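Local coordinates for oxygen-independent coproporphyrinogen III oxidase (Escherichia coli, PDB 1OLT), which catalyses the anaerobic, S-adenosylmethionine-dependent oxidative decarboxylation of two propionate groups of coproporphyrinogen III, giving protoporphyrinogen IX in heme biosynthesis, at residues A[66-71]-A[180-185]; A[169-174]-A[208-213]. All coordinates share one frame; numbering follows the deposited sequence.

Contact 1: A[66-71]-A[180-185]; sequences CYFCGC and RLVNRE. With SAM (S-adenosylmethionine), chain C; SF4 (iron/sulfur cluster), chain B.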
ATOM      1  N   CYS A  66      -3.372   3.403  18.498  1.00 11.14           N
ATOM      2  CA  CYS A  66      -2.177   2.612  18.453  1.00 11.33           C
ATOM      3  C   CYS A  66      -1.005   3.599  18.493  1.00 10.73           C
ATOM      4  O   CYS A  66      -0.914   4.463  17.615  1.00 12.22           O
ATOM      5  CB  CYS A  66      -2.113   1.806  17.160  1.00 10.42           C
ATOM      6  SG  CYS A  66      -3.507   0.634  16.915  1.00 13.65           S
ATOM      7  N   TYR A  67      -0.084   3.425  19.433  1.00 11.08           N
ATOM      8  CA  TYR A  67       1.010   4.379  19.617  1.00 10.72           C
ATOM      9  C   TYR A  67       2.068   4.378  18.497  1.00 11.22           C
ATOM     10  O   TYR A  67       2.709   5.408  18.327  1.00 12.15           O
ATOM     11  CB  TYR A  67       1.720   4.172  20.930  1.00 10.85           C
ATOM     12  CG  TYR A  67       0.851   4.332  22.192  1.00 11.10           C
ATOM     13  CD1 TYR A  67      -0.353   5.015  22.168  1.00 13.90           C
ATOM     14  CD2 TYR A  67       1.257   3.740  23.396  1.00 11.91           C
ATOM     15  CE1 TYR A  67      -1.164   5.112  23.341  1.00 11.99           C
ATOM     16  CE2 TYR A  67       0.481   3.863  24.587  1.00 14.76           C
ATOM     17  CZ  TYR A  67      -0.734   4.545  24.539  1.00 13.36           C
ATOM     18  OH  TYR A  67      -1.542   4.664  25.677  1.00 12.47           O
ATOM     19  N   PHE A  68       2.203   3.289  17.737  1.00 11.09           N
ATOM     20  CA  PHE A  68       3.154   3.210  16.608  1.00 11.51           C
ATOM     21  C   PHE A  68       2.617   3.871  15.342  1.00 11.66           C
ATOM     22  O   PHE A  68       3.362   4.109  14.397  1.00 11.16           O
ATOM     23  CB  PHE A  68       3.506   1.738  16.291  1.00 11.58           C
ATOM     24  CG  PHE A  68       2.312   0.922  15.887  1.00 10.23           C
ATOM     25  CD1 PHE A  68       1.744   1.059  14.631  1.00 11.39           C
ATOM     26  CD2 PHE A  68       1.713   0.086  16.774  1.00 13.66           C
ATOM     27  CE1 PHE A  68       0.597   0.355  14.286  1.00 14.27           C
ATOM     28  CE2 PHE A  68       0.545  -0.610  16.436  1.00 12.29           C
ATOM     29  CZ  PHE A  68      -0.009  -0.457  15.178  1.00 14.56           C
ATOM     30  N   CYS A  69       1.316   4.170  15.286  1.00 12.12           N
ATOM     31  CA  CYS A  69       0.689   4.368  14.003  1.00 12.84           C
ATOM     32  C   CYS A  69       0.973   5.685  13.325  1.00 13.68           C
ATOM     33  O   CYS A  69       0.795   6.700  13.906  1.00 13.26           O
ATOM     34  CB  CYS A  69      -0.860   4.131  14.068  1.00 13.83           C
ATOM     35  SG  CYS A  69      -1.672   4.334  12.491  1.00 15.62           S
ATOM     36  N   GLY A  70       1.369   5.602  12.024  1.00 13.52           N
ATOM     37  CA  GLY A  70       1.708   6.720  11.194  1.00 13.21           C
ATOM     38  C   GLY A  70       0.689   6.977  10.094  1.00 13.29           C
ATOM     39  O   GLY A  70       0.910   7.805   9.240  1.00 13.67           O
ATOM     40  N   CYS A  71      -0.468   6.309  10.127  0.50 12.59           N
ATOM     41  CA  CYS A  71      -1.470   6.416   9.036  0.50 11.99           C
ATOM     42  C   CYS A  71      -2.260   7.750   9.143  0.50 12.41           C
ATOM     43  O   CYS A  71      -2.237   8.381  10.212  0.50 11.97           O
ATOM     44  CB  CYS A  71      -2.432   5.223   9.065  0.50 10.86           C
ATOM     45  SG  CYS A  71      -1.648   3.587   9.158  0.50  9.55           S
ATOM     46  N   ARG A 180       1.083  -4.185  24.844  0.80 12.89           N
ATOM     47  CA  ARG A 180       0.810  -3.272  25.927  0.80 13.69           C
ATOM     48  C   ARG A 180       1.547  -1.953  25.724  0.80 14.11           C
ATOM     49  O   ARG A 180       0.944  -0.879  25.907  0.80 14.44           O
ATOM     50  CB  ARG A 180       1.196  -3.884  27.237  0.80 14.24           C
ATOM     51  CG  ARG A 180       1.020  -3.023  28.443  0.80 14.81           C
ATOM     52  CD  ARG A 180       0.979  -3.883  29.690  0.80 18.59           C
ATOM     53  NE  ARG A 180      -0.318  -4.626  29.746  0.80 16.99           N
ATOM     54  CZ  ARG A 180      -0.788  -5.166  30.823  0.80 17.00           C
ATOM     55  NH1 ARG A 180      -0.129  -5.057  32.050  0.80 16.95           N
ATOM     56  NH2 ARG A 180      -1.921  -5.796  30.708  0.80 15.61           N
ATOM     57  N   LEU A 181       2.819  -2.025  25.334  1.00 13.50           N
ATOM     58  CA  LEU A 181       3.628  -0.809  25.072  1.00 14.05           C
ATOM     59  C   LEU A 181       3.151   0.067  23.910  1.00 13.62           C
ATOM     60  O   LEU A 181       3.450   1.258  23.869  1.00 13.80           O
ATOM     61  CB  LEU A 181       5.091  -1.158  24.881  1.00 14.18           C
ATOM     62  CG  LEU A 181       5.714  -1.747  26.119  1.00 16.40           C
ATOM     63  CD1 LEU A 181       7.045  -2.332  25.716  1.00 19.32           C
ATOM     64  CD2 LEU A 181       5.929  -0.738  27.300  1.00 19.17           C
ATOM     65  N   VAL A 182       2.379  -0.482  22.982  1.00 13.20           N
ATOM     66  CA  VAL A 182       1.870   0.284  21.875  1.00 11.95           C
ATOM     67  C   VAL A 182       0.365   0.417  21.905  1.00 13.11           C
ATOM     68  O   VAL A 182      -0.222   0.929  20.942  1.00 11.60           O
ATOM     69  CB  VAL A 182       2.339  -0.263  20.493  1.00 13.23           C
ATOM     70  CG1 VAL A 182       3.838  -0.338  20.411  1.00 14.79           C
ATOM     71  CG2 VAL A 182       1.729  -1.661  20.161  1.00 15.04           C
ATOM     72  N   ASN A 183      -0.272   0.036  23.022  1.00 12.56           N
ATOM     73  CA  ASN A 183      -1.717   0.168  23.169  1.00 12.28           C
ATOM     74  C   ASN A 183      -2.495  -0.569  22.126  1.00 11.87           C
ATOM     75  O   ASN A 183      -3.487  -0.039  21.601  1.00 12.05           O
ATOM     76  CB  ASN A 183      -2.145   1.670  23.206  1.00 11.50           C
ATOM     77  CG  ASN A 183      -3.528   1.861  23.747  1.00 12.30           C
ATOM     78  OD1 ASN A 183      -4.033   1.020  24.580  1.00 13.42           O
ATOM     79  ND2 ASN A 183      -4.206   2.991  23.314  1.00 10.11           N
ATOM     80  N   ARG A 184      -2.063  -1.806  21.812  1.00 12.97           N
ATOM     81  CA  ARG A 184      -2.766  -2.635  20.866  1.00 13.58           C
ATOM     82  C   ARG A 184      -3.000  -4.054  21.430  1.00 14.57           C
ATOM     83  O   ARG A 184      -2.761  -5.066  20.780  1.00 13.15           O
ATOM     84  CB  ARG A 184      -2.085  -2.726  19.503  1.00 14.34           C
ATOM     85  CG  ARG A 184      -3.142  -3.158  18.390  1.00 15.54           C
ATOM     86  CD  ARG A 184      -2.500  -3.527  17.246  1.00 17.07           C
ATOM     87  NE  ARG A 184      -3.363  -4.126  16.268  1.00 17.23           N
ATOM     88  CZ  ARG A 184      -3.847  -3.548  15.178  1.00 16.94           C
ATOM     89  NH1 ARG A 184      -3.670  -2.252  14.925  1.00 14.70           N
ATOM     90  NH2 ARG A 184      -4.531  -4.313  14.326  1.00 15.87           N
ATOM     91  N   GLU A 185      -3.493  -4.095  22.656  1.00 14.06           N
ATOM     92  CA  GLU A 185      -3.914  -5.326  23.269  1.00 14.65           C
ATOM     93  C   GLU A 185      -5.013  -5.933  22.370  1.00 14.26           C
ATOM     94  O   GLU A 185      -5.953  -5.273  22.006  1.00 13.22           O
ATOM     95  CB  GLU A 185      -4.496  -5.070  24.647  1.00 14.66           C
ATOM     96  CG  GLU A 185      -5.135  -6.288  25.280  1.00 21.26           C
ATOM     97  CD  GLU A 185      -4.117  -7.306  25.656  1.00 25.95           C
ATOM     98  OE1 GLU A 185      -2.988  -6.862  26.017  1.00 31.97           O
ATOM     99  OE2 GLU A 185      -4.467  -8.553  25.620  1.00 29.55           O
TER
HETATM  100  N   SAM C 501      -6.768  -0.073  10.967  1.00 18.66           N
HETATM  101  CA  SAM C 501      -6.561  -1.496  10.737  1.00 18.10           C
HETATM  102  C   SAM C 501      -5.621  -2.166  11.745  1.00 19.26           C
HETATM  103  O   SAM C 501      -4.822  -1.437  12.429  1.00 18.76           O
HETATM  104  OXT SAM C 501      -5.771  -3.366  11.861  1.00 17.52           O
HETATM  105  CB  SAM C 501      -5.944  -1.615   9.329  1.00 19.99           C
HETATM  106  CG  SAM C 501      -4.459  -1.518   9.105  0.60 20.95           C
HETATM  107  SD  SAM C 501      -3.741   0.092   9.305  0.60 19.90           S
HETATM  108  CE  SAM C 501      -4.703   1.167   8.233  0.60 22.10           C
HETATM  109  C5' SAM C 501      -2.324   0.009   8.080  0.60 21.76           C
HETATM  110  C4' SAM C 501      -0.959  -0.626   8.522  1.00 20.01           C
HETATM  111  O4' SAM C 501       0.115   0.303   8.594  1.00 22.97           O
HETATM  112  C3' SAM C 501      -0.984  -1.206   9.916  1.00 21.30           C
HETATM  113  O3' SAM C 501      -1.710  -2.437  10.018  1.00 21.66           O
HETATM  114  C2' SAM C 501       0.501  -1.274  10.298  1.00 19.23           C
HETATM  115  O2' SAM C 501       1.046  -2.559  10.001  1.00 19.09           O
HETATM  116  C1' SAM C 501       1.140  -0.254   9.389  1.00 18.71           C
HETATM  117  N9  SAM C 501       1.783   0.837  10.093  1.00 19.12           N
HETATM  118  C8  SAM C 501       1.120   1.874  10.696  1.00 17.55           C
HETATM  119  N7  SAM C 501       2.010   2.712  11.220  1.00 16.68           N
HETATM  120  C5  SAM C 501       3.257   2.221  10.932  1.00 19.03           C
HETATM  121  C6  SAM C 501       4.555   2.678  11.218  1.00 20.30           C
HETATM  122  N6  SAM C 501       4.798   3.808  11.881  1.00 16.44           N
HETATM  123  N1  SAM C 501       5.610   1.928  10.778  1.00 19.15           N
HETATM  124  C2  SAM C 501       5.386   0.739  10.074  1.00 21.62           C
HETATM  125  N3  SAM C 501       4.139   0.300   9.787  1.00 18.02           N
HETATM  126  C4  SAM C 501       3.097   1.034  10.226  1.00 18.27           C
HETATM  127 FE1  SF4 B 500      -6.022   2.797  13.516  1.00 23.82          FE
HETATM  128 FE2  SF4 B 500      -3.435   2.836  12.907  1.00 25.67          FE
HETATM  129 FE3  SF4 B 500      -4.934   0.801  12.509  1.00 28.86          FE
HETATM  130 FE4  SF4 B 500      -4.321   1.439  14.708  1.00 28.04          FE
HETATM  131  S1  SF4 B 500      -2.772   0.714  13.177  1.00 15.00           S
HETATM  132  S2  SF4 B 500      -6.379   0.724  14.272  1.00 13.41           S
HETATM  133  S3  SF4 B 500      -4.459   3.536  14.749  1.00 15.21           S
HETATM  134  S4  SF4 B 500      -5.048   2.735  11.539  1.00 17.11           S

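Contact 2: A[169-174]-A[208-213]; sequences MGVQDF and IDLIYG. With SAM (S-adenosylmethionine), chain C.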
ATOM      1  N   MET A 169      -5.701  -7.770   7.428  1.00 15.18           N
ATOM      2  CA  MET A 169      -5.941  -7.649   8.834  1.00 15.32           C
ATOM      3  C   MET A 169      -4.657  -7.247   9.519  1.00 14.99           C
ATOM      4  O   MET A 169      -3.625  -7.887   9.353  1.00 13.56           O
ATOM      5  CB  MET A 169      -6.454  -8.985   9.361  1.00 16.32           C
ATOM      6  CG  MET A 169      -6.637  -9.108  10.862  1.00 20.04           C
ATOM      7  SD  MET A 169      -7.173 -10.796  11.388  1.00 27.25           S
ATOM      8  CE  MET A 169      -8.543 -11.005  10.225  1.00 28.34           C
ATOM      9  N   GLY A 170      -4.729  -6.188  10.308  1.00 14.67           N
ATOM     10  CA  GLY A 170      -3.603  -5.777  11.105  1.00 15.14           C
ATOM     11  C   GLY A 170      -3.399  -6.701  12.292  1.00 14.61           C
ATOM     12  O   GLY A 170      -4.327  -6.958  13.031  1.00 14.29           O
ATOM     13  N   VAL A 171      -2.181  -7.155  12.498  1.00 14.94           N
ATOM     14  CA  VAL A 171      -1.815  -7.908  13.717  1.00 14.66           C
ATOM     15  C   VAL A 171      -0.690  -7.202  14.504  1.00 14.79           C
ATOM     16  O   VAL A 171      -0.777  -7.008  15.719  1.00 13.69           O
ATOM     17  CB  VAL A 171      -1.454  -9.376  13.344  1.00 14.97           C
ATOM     18  CG1 VAL A 171      -0.806 -10.129  14.491  1.00 15.12           C
ATOM     19  CG2 VAL A 171      -2.721 -10.138  12.817  1.00 17.25           C
ATOM     20  N   GLN A 172       0.325  -6.760  13.774  1.00 14.00           N
ATOM     21  CA  GLN A 172       1.477  -6.054  14.272  1.00 14.37           C
ATOM     22  C   GLN A 172       2.440  -6.947  15.028  1.00 14.64           C
ATOM     23  O   GLN A 172       3.598  -7.110  14.587  1.00 14.83           O
ATOM     24  CB  GLN A 172       1.113  -4.768  15.050  1.00 15.34           C
ATOM     25  CG  GLN A 172      -0.183  -4.094  14.596  1.00 15.93           C
ATOM     26  CD  GLN A 172      -0.288  -3.782  13.133  1.00 15.68           C
ATOM     27  OE1 GLN A 172      -1.311  -3.277  12.704  1.00 19.66           O
ATOM     28  NE2 GLN A 172       0.735  -4.037  12.380  1.00  9.21           N
ATOM     29  N   ASP A 173       1.996  -7.522  16.131  1.00 13.76           N
ATOM     30  CA  ASP A 173       2.757  -8.523  16.874  1.00 14.86           C
ATOM     31  C   ASP A 173       1.765  -9.255  17.788  1.00 15.38           C
ATOM     32  O   ASP A 173       0.784  -8.617  18.254  1.00 14.18           O
ATOM     33  CB  ASP A 173       3.825  -7.807  17.702  1.00 15.00           C
ATOM     34  CG  ASP A 173       4.953  -8.735  18.180  1.00 15.85           C
ATOM     35  OD1 ASP A 173       4.768  -9.970  18.217  1.00 14.18           O
ATOM     36  OD2 ASP A 173       6.074  -8.294  18.559  1.00 14.10           O
ATOM     37  N   PHE A 174       2.003 -10.546  18.025  1.00 14.21           N
ATOM     38  CA  PHE A 174       1.308 -11.328  19.036  1.00 15.34           C
ATOM     39  C   PHE A 174       1.883 -11.210  20.454  1.00 15.42           C
ATOM     40  O   PHE A 174       1.211 -11.554  21.448  1.00 15.60           O
ATOM     41  CB  PHE A 174       1.349 -12.843  18.681  1.00 14.89           C
ATOM     42  CG  PHE A 174       0.381 -13.222  17.624  1.00 16.33           C
ATOM     43  CD1 PHE A 174      -0.950 -12.926  17.775  1.00 15.25           C
ATOM     44  CD2 PHE A 174       0.803 -13.859  16.457  1.00 15.23           C
ATOM     45  CE1 PHE A 174      -1.916 -13.299  16.772  1.00 18.46           C
ATOM     46  CE2 PHE A 174      -0.158 -14.218  15.419  1.00 20.67           C
ATOM     47  CZ  PHE A 174      -1.504 -13.938  15.590  1.00 17.82           C
ATOM     48  N   ILE A 208      -2.030 -10.516   6.337  1.00 13.38           N
ATOM     49  CA  ILE A 208      -1.804  -9.890   7.634  1.00 13.92           C
ATOM     50  C   ILE A 208      -0.603  -8.924   7.671  1.00 13.32           C
ATOM     51  O   ILE A 208       0.493  -9.203   7.053  1.00 13.36           O
ATOM     52  CB  ILE A 208      -1.691 -10.881   8.742  1.00 16.18           C
ATOM     53  CG1 ILE A 208      -0.442 -11.633   8.710  1.00 19.29           C
ATOM     54  CG2 ILE A 208      -2.851 -11.896   8.777  1.00 18.71           C
ATOM     55  CD1 ILE A 208      -0.113 -12.098  10.039  1.00 25.64           C
ATOM     56  N   ASP A 209      -0.759  -7.813   8.394  1.00 11.77           N
ATOM     57  CA  ASP A 209       0.318  -6.881   8.657  1.00 12.67           C
ATOM     58  C   ASP A 209       1.021  -7.191   9.973  1.00 12.65           C
ATOM     59  O   ASP A 209       0.363  -7.465  11.003  1.00 11.94           O
ATOM     60  CB  ASP A 209      -0.175  -5.446   8.773  1.00 12.64           C
ATOM     61  CG  ASP A 209      -0.882  -4.936   7.550  1.00 16.35           C
ATOM     62  OD1 ASP A 209      -0.635  -5.395   6.406  1.00 16.52           O
ATOM     63  OD2 ASP A 209      -1.698  -3.971   7.662  1.00 19.83           O
ATOM     64  N   LEU A 210       2.355  -7.216   9.913  1.00 11.65           N
ATOM     65  CA  LEU A 210       3.216  -7.299  11.031  1.00 12.66           C
ATOM     66  C   LEU A 210       4.170  -6.095  10.981  1.00 13.17           C
ATOM     67  O   LEU A 210       4.434  -5.546   9.903  1.00 13.77           O
ATOM     68  CB  LEU A 210       4.016  -8.591  11.073  1.00 13.05           C
ATOM     69  CG  LEU A 210       3.227  -9.889  11.131  1.00 12.48           C
ATOM     70  CD1 LEU A 210       4.171 -11.129  10.922  1.00 10.37           C
ATOM     71  CD2 LEU A 210       2.546  -9.945  12.434  1.00 13.37           C
ATOM     72  N   ILE A 211       4.649  -5.676  12.149  1.00 12.80           N
ATOM     73  CA  ILE A 211       5.698  -4.647  12.233  1.00 12.32           C
ATOM     74  C   ILE A 211       6.867  -5.128  13.066  1.00 12.57           C
ATOM     75  O   ILE A 211       6.689  -5.672  14.177  1.00 13.10           O
ATOM     76  CB  ILE A 211       5.175  -3.335  12.821  1.00 13.23           C
ATOM     77  CG1 ILE A 211       3.932  -2.840  12.099  1.00 12.11           C
ATOM     78  CG2 ILE A 211       6.265  -2.287  12.856  1.00 11.31           C
ATOM     79  CD1 ILE A 211       3.248  -1.636  12.847  1.00 14.21           C
ATOM     80  N   TYR A 212       8.085  -4.941  12.524  1.00 12.30           N
ATOM     81  CA  TYR A 212       9.330  -5.234  13.268  1.00 12.54           C
ATOM     82  C   TYR A 212      10.041  -3.917  13.589  1.00 11.96           C
ATOM     83  O   TYR A 212       9.976  -2.958  12.831  1.00 11.38           O
ATOM     84  CB  TYR A 212      10.240  -6.255  12.546  1.00 13.16           C
ATOM     85  CG  TYR A 212      10.985  -5.743  11.347  1.00 13.57           C
ATOM     86  CD1 TYR A 212      10.394  -5.704  10.130  1.00 12.78           C
ATOM     87  CD2 TYR A 212      12.299  -5.288  11.464  1.00 16.80           C
ATOM     88  CE1 TYR A 212      11.051  -5.243   9.041  1.00 13.75           C
ATOM     89  CE2 TYR A 212      12.991  -4.827  10.345  1.00 17.33           C
ATOM     90  CZ  TYR A 212      12.327  -4.774   9.160  1.00 14.35           C
ATOM     91  OH  TYR A 212      12.962  -4.322   8.047  1.00 24.33           O
ATOM     92  N   GLY A 213      10.676  -3.862  14.732  1.00 12.04           N
ATOM     93  CA  GLY A 213      11.245  -2.605  15.266  1.00 12.05           C
ATOM     94  C   GLY A 213      10.425  -1.907  16.364  1.00 12.12           C
ATOM     95  O   GLY A 213      10.729  -0.808  16.777  1.00 11.29           O
TER
HETATM   96  N   SAM C 501      -6.768  -0.073  10.967  1.00 18.66           N
HETATM   97  CA  SAM C 501      -6.561  -1.496  10.737  1.00 18.10           C
HETATM   98  C   SAM C 501      -5.621  -2.166  11.745  1.00 19.26           C
HETATM   99  O   SAM C 501      -4.822  -1.437  12.429  1.00 18.76           O
HETATM  100  OXT SAM C 501      -5.771  -3.366  11.861  1.00 17.52           O
HETATM  101  CB  SAM C 501      -5.944  -1.615   9.329  1.00 19.99           C
HETATM  102  CG  SAM C 501      -4.459  -1.518   9.105  0.60 20.95           C
HETATM  103  SD  SAM C 501      -3.741   0.092   9.305  0.60 19.90           S
HETATM  104  CE  SAM C 501      -4.703   1.167   8.233  0.60 22.10           C
HETATM  105  C5' SAM C 501      -2.324   0.009   8.080  0.60 21.76           C
HETATM  106  C4' SAM C 501      -0.959  -0.626   8.522  1.00 20.01           C
HETATM  107  O4' SAM C 501       0.115   0.303   8.594  1.00 22.97           O
HETATM  108  C3' SAM C 501      -0.984  -1.206   9.916  1.00 21.30           C
HETATM  109  O3' SAM C 501      -1.710  -2.437  10.018  1.00 21.66           O
HETATM  110  C2' SAM C 501       0.501  -1.274  10.298  1.00 19.23           C
HETATM  111  O2' SAM C 501       1.046  -2.559  10.001  1.00 19.09           O
HETATM  112  C1' SAM C 501       1.140  -0.254   9.389  1.00 18.71           C
HETATM  113  N9  SAM C 501       1.783   0.837  10.093  1.00 19.12           N
HETATM  114  C8  SAM C 501       1.120   1.874  10.696  1.00 17.55           C
HETATM  115  N7  SAM C 501       2.010   2.712  11.220  1.00 16.68           N
HETATM  116  C5  SAM C 501       3.257   2.221  10.932  1.00 19.03           C
HETATM  117  C6  SAM C 501       4.555   2.678  11.218  1.00 20.30           C
HETATM  118  N6  SAM C 501       4.798   3.808  11.881  1.00 16.44           N
HETATM  119  N1  SAM C 501       5.610   1.928  10.778  1.00 19.15           N
HETATM  120  C2  SAM C 501       5.386   0.739  10.074  1.00 21.62           C
HETATM  121  N3  SAM C 501       4.139   0.300   9.787  1.00 18.02           N
HETATM  122  C4  SAM C 501       3.097   1.034  10.226  1.00 18.27           C

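Contact 1: A[66-71]-A[180-185]
Cys66, Tyr67 and Phe68 of the cluster-binding loop after strand 53-62 pack against Val182, Asn183 and Arg184, where helix 176-182 runs out; the contact joins this loop to the helix at the edge of the cofactor site. One backbone bond ties them, Tyr67 N to Val182 O at 2.9 Å and nearly straight (172°). Beside it, the phenol ring of Tyr67 lies against the helix end: Asn183 CB sits over the ring centre in a CH-pi contact, 3.5 Å from the centroid, while Leu181 O meets the ring edge at CD2. Asparagine suits position 183 because it tolerates the positive phi (59°) of the Schellman motif closing the helix, and its ND2 donates to Leu65 O, earlier in the same loop. Phe68 CG stands between the backbone N and the carbonyl carbon (chi1 61°), the crowded position, and the ring turns an edge to Val182, with CD2 3.8 Å from Val182 CB. Cys66 CB sits over one face of the same ring, toward its rim, and CE1 of Phe68 comes up against cluster sulfur S1.

Arg184 has the length needed to cross to the cofactors. Extended from CG to NE, it presents two N-H groups side by side to the methionine carboxylate of SAM: NH1 to O and NH2 to OXT, both 2.9 Å. Since that carboxylate O also ligates iron FE3, the guanidinium probably helps to fix the chelating end of SAM and balance its charge. NH1 also passes 3.5 Å from Cys66 SG, the ligand of iron FE4. Cys69 SG binds iron FE2, and Gly70 N donates to adenine N7. With Cys62, these cysteines form the CX3CX2C signature of radical SAM enzymes, whose cluster leaves one iron to the amino acid end of SAM.

Contact 2: A[169-174]-A[208-213]
Gln172 and Asp209 reach from adjacent parallel strands to the ribose of one SAM. Gln172 has positive phi, and chi1 of -29° lies well off a staggered value; the bend at chi2 (-54°) then turns CD back toward strand 208-212. Its amide can thus serve both hydroxyls: NE2 donates to SAM O2' at 2.8 Å, and OE1 lies 2.8 Å from SAM O3'. Asp209 OD2 comes to the same O3', also at 2.8 Å, so that an amide oxygen and a carboxylate oxygen both lie against this hydroxyl. Ile211 supplies the apolar wall: CG1 lies 3.4 Å from Gln172 NE2, and CD1 also packs on that nitrogen. Gly170 leaves room for the cofactor, its CA 3.3 Å from SAM OXT, where any CB would collide with that oxygen.

The unusual backbone of Gln172 belongs to a beta bulge. Val171 N and Gln172 N both donate to Asp209 O, and the register slips by one before Gln172 O accepts from Ile211 N. Val171 and Leu210 lie side by side, CG1 to CD2 3.9 Å, and Val171 CG1 also covers the Phe174 ring. Away from SAM, Met169 and Ile208 pack on helix 188-200, Leu210 on helix 219-232 and Phe174 on both, while strands 140-146 and 236-241 continue the parallel sheet beyond this pair.

From the N terminus, the chain passes the cluster loop 66-71, then builds strands 105-112 and 140-146 before strand 166-172 opens contact 2. Helix 176-182 follows at once, and at 180-185 contact 1 closes a loop of just over a hundred residues. The chain then runs through helix 188-200 to strand 207-212, closing contact 2 across a beta-alpha-beta crossover. The segments therefore alternate, and the two loops cross. Contact 1 ties the cluster loop to a helix end; contact 2 joins neighbouring strands of the radical SAM core. They meet where Phe68 packs on Gln172 and Ile211, and both hold the same SAM, by its carboxylate and adenine in one and its ribose in the other.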